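Local coordinates for immunity 23 family protein (PDB 5FFP), which probably protects the cell that makes it by neutralising the toxin of a contact-dependent growth inhibition system, at residues A[103-106]-A[111-114]. Residues are numbered along the deposited sequence; the frame is centred on the assembly and turned at random.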
ATOM      1  N   GLU A 103      13.670   4.712  -9.030  1.00 49.88           N
ATOM      2  CA  GLU A 103      12.904   5.762  -8.327  1.00 51.06           C
ATOM      3  C   GLU A 103      12.780   7.032  -9.155  1.00 51.60           C
ATOM      4  O   GLU A 103      11.739   7.678  -9.144  1.00 52.09           O
ATOM      5  CB  GLU A 103      13.540   6.160  -6.965  1.00 53.57           C
ATOM      6  CG  GLU A 103      13.307   5.192  -5.809  1.00 53.67           C
ATOM      7  CD  GLU A 103      13.865   5.679  -4.448  1.00 56.47           C
ATOM      8  OE1 GLU A 103      14.267   4.823  -3.612  1.00 56.81           O
ATOM      9  OE2 GLU A 103      13.902   6.915  -4.203  1.00 58.70           O
ATOM     10  N   SER A 104      13.839   7.411  -9.859  1.00 51.74           N
ATOM     11  CA  SER A 104      13.757   8.609 -10.684  1.00 52.83           C
ATOM     12  C   SER A 104      12.649   8.411 -11.713  1.00 51.13           C
ATOM     13  O   SER A 104      11.903   9.342 -11.987  1.00 52.36           O
ATOM     14  CB  SER A 104      15.111   8.957 -11.322  1.00 53.63           C
ATOM     15  OG  SER A 104      15.731   7.821 -11.900  1.00 51.72           O
ATOM     16  N   LEU A 105      12.527   7.191 -12.252  1.00 48.70           N
ATOM     17  CA  LEU A 105      11.522   6.914 -13.282  1.00 47.81           C
ATOM     18  C   LEU A 105      10.104   6.877 -12.711  1.00 48.32           C
ATOM     19  O   LEU A 105       9.231   7.559 -13.218  1.00 49.34           O
ATOM     20  CB  LEU A 105      11.830   5.625 -14.045  1.00 45.75           C
ATOM     21  CG  LEU A 105      13.133   5.622 -14.849  1.00 45.57           C
ATOM     22  CD1 LEU A 105      13.424   4.198 -15.325  1.00 44.14           C
ATOM     23  CD2 LEU A 105      13.057   6.580 -16.030  1.00 46.27           C
ATOM     24  N   SER A 106       9.884   6.112 -11.646  1.00 48.06           N
ATOM     25  CA  SER A 106       8.616   6.182 -10.879  1.00 49.10           C
ATOM     26  C   SER A 106       8.180   7.581 -10.513  1.00 52.03           C
ATOM     27  O   SER A 106       6.994   7.909 -10.558  1.00 53.04           O
ATOM     28  CB  SER A 106       8.788   5.489  -9.523  1.00 48.68           C
ATOM     29  OG  SER A 106       9.061   4.116  -9.651  1.00 47.24           O
ATOM     30  N   TYR A 111       5.814   3.705 -14.780  1.00 34.48           N
ATOM     31  CA  TYR A 111       5.624   2.516 -13.973  1.00 34.36           C
ATOM     32  C   TYR A 111       5.948   1.331 -14.842  1.00 34.81           C
ATOM     33  O   TYR A 111       5.358   1.151 -15.906  1.00 36.51           O
ATOM     34  CB  TYR A 111       4.201   2.485 -13.425  1.00 35.70           C
ATOM     35  CG  TYR A 111       4.024   3.552 -12.346  1.00 36.89           C
ATOM     36  CD1 TYR A 111       4.540   3.357 -11.070  1.00 36.65           C
ATOM     37  CD2 TYR A 111       3.410   4.767 -12.626  1.00 38.61           C
ATOM     38  CE1 TYR A 111       4.434   4.335 -10.098  1.00 38.84           C
ATOM     39  CE2 TYR A 111       3.290   5.750 -11.647  1.00 40.55           C
ATOM     40  CZ  TYR A 111       3.804   5.525 -10.383  1.00 40.44           C
ATOM     41  OH  TYR A 111       3.695   6.481  -9.387  1.00 43.27           O
ATOM     42  N   ILE A 112       6.920   0.541 -14.404  1.00 34.86           N
ATOM     43  CA  ILE A 112       7.491  -0.484 -15.245  1.00 34.90           C
ATOM     44  C   ILE A 112       7.536  -1.760 -14.457  1.00 36.18           C
ATOM     45  O   ILE A 112       8.157  -1.806 -13.392  1.00 37.39           O
ATOM     46  CB  ILE A 112       8.906  -0.083 -15.682  1.00 34.70           C
ATOM     47  CG1 ILE A 112       8.840   1.189 -16.541  1.00 34.74           C
ATOM     48  CG2 ILE A 112       9.560  -1.214 -16.468  1.00 35.55           C
ATOM     49  CD1 ILE A 112      10.141   1.942 -16.556  1.00 35.54           C
ATOM     50  N   PHE A 113       6.881  -2.795 -14.979  1.00 37.11           N
ATOM     51  CA  PHE A 113       6.660  -3.996 -14.209  1.00 38.40           C
ATOM     52  C   PHE A 113       7.326  -5.186 -14.873  1.00 39.15           C
ATOM     53  O   PHE A 113       7.419  -5.238 -16.094  1.00 40.35           O
ATOM     54  CB  PHE A 113       5.159  -4.257 -14.055  1.00 39.40           C
ATOM     55  CG  PHE A 113       4.393  -3.138 -13.373  1.00 39.53           C
ATOM     56  CD1 PHE A 113       4.329  -3.053 -11.981  1.00 40.85           C
ATOM     57  CD2 PHE A 113       3.689  -2.210 -14.125  1.00 40.27           C
ATOM     58  CE1 PHE A 113       3.616  -2.043 -11.354  1.00 41.46           C
ATOM     59  CE2 PHE A 113       2.964  -1.201 -13.514  1.00 41.80           C
ATOM     60  CZ  PHE A 113       2.922  -1.117 -12.122  1.00 42.46           C
ATOM     61  N   LEU A 114       7.786  -6.134 -14.061  1.00 39.52           N
ATOM     62  CA  LEU A 114       8.318  -7.388 -14.544  1.00 40.46           C
ATOM     63  C   LEU A 114       7.318  -8.523 -14.259  1.00 43.18           C
ATOM     64  O   LEU A 114       6.900  -8.715 -13.108  1.00 43.03           O
ATOM     65  CB  LEU A 114       9.628  -7.685 -13.841  1.00 41.07           C
ATOM     66  CG  LEU A 114      10.513  -8.782 -14.443  1.00 43.27           C
ATOM     67  CD1 LEU A 114      10.930  -8.440 -15.859  1.00 43.72           C
ATOM     68  CD2 LEU A 114      11.746  -9.006 -13.581  1.00 44.97           C
TER
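A one-residue link joins the short helix 103-108 to strand 110-117 of the three-stranded antiparallel sheet, and residues on both sides of this link meet in the buried middle of the chain. Leu105 and Ile112 make the apolar half of the contact: methyl CD1 of Leu105 lies 4.2 Å from CD1 of Ile112, end methyl against end methyl, with the two side chains inclined to one another. With CG1 of Ile112 beside the backbone N (chi1 -63°) and the chain extended at chi2 (157°), CD1 continues toward the helix. Branched aliphatic residues suit this buried place, where both also pack on Tyr31 of strand 26-33, so that helix and strand are joined to the four-stranded antiparallel sheet. The strand also bonds through its backbone to Val100 and His98.

Tyr111, the neighbour of Ile112, starts off away from the helix, yet its long side chain brings the ring round beside the last turn of the helix. There its OH is 3.8 Å from O of Ser106, too long for a hydrogen bond, and the carbonyl oxygen approaches the ring obliquely. The phenol instead hydrogen-bonds to the backbone O of Gly90 of the second subunit, while Phe84 of its own chain makes a T-shaped stack with the ring. The short link brings CA of Ser106 to 5.7 Å from CA of Tyr111; the small side chain of Ser106 also packs on Ala91 of the second subunit, and its hydroxyl bonds weakly to O of Ala102, just ahead of the helix.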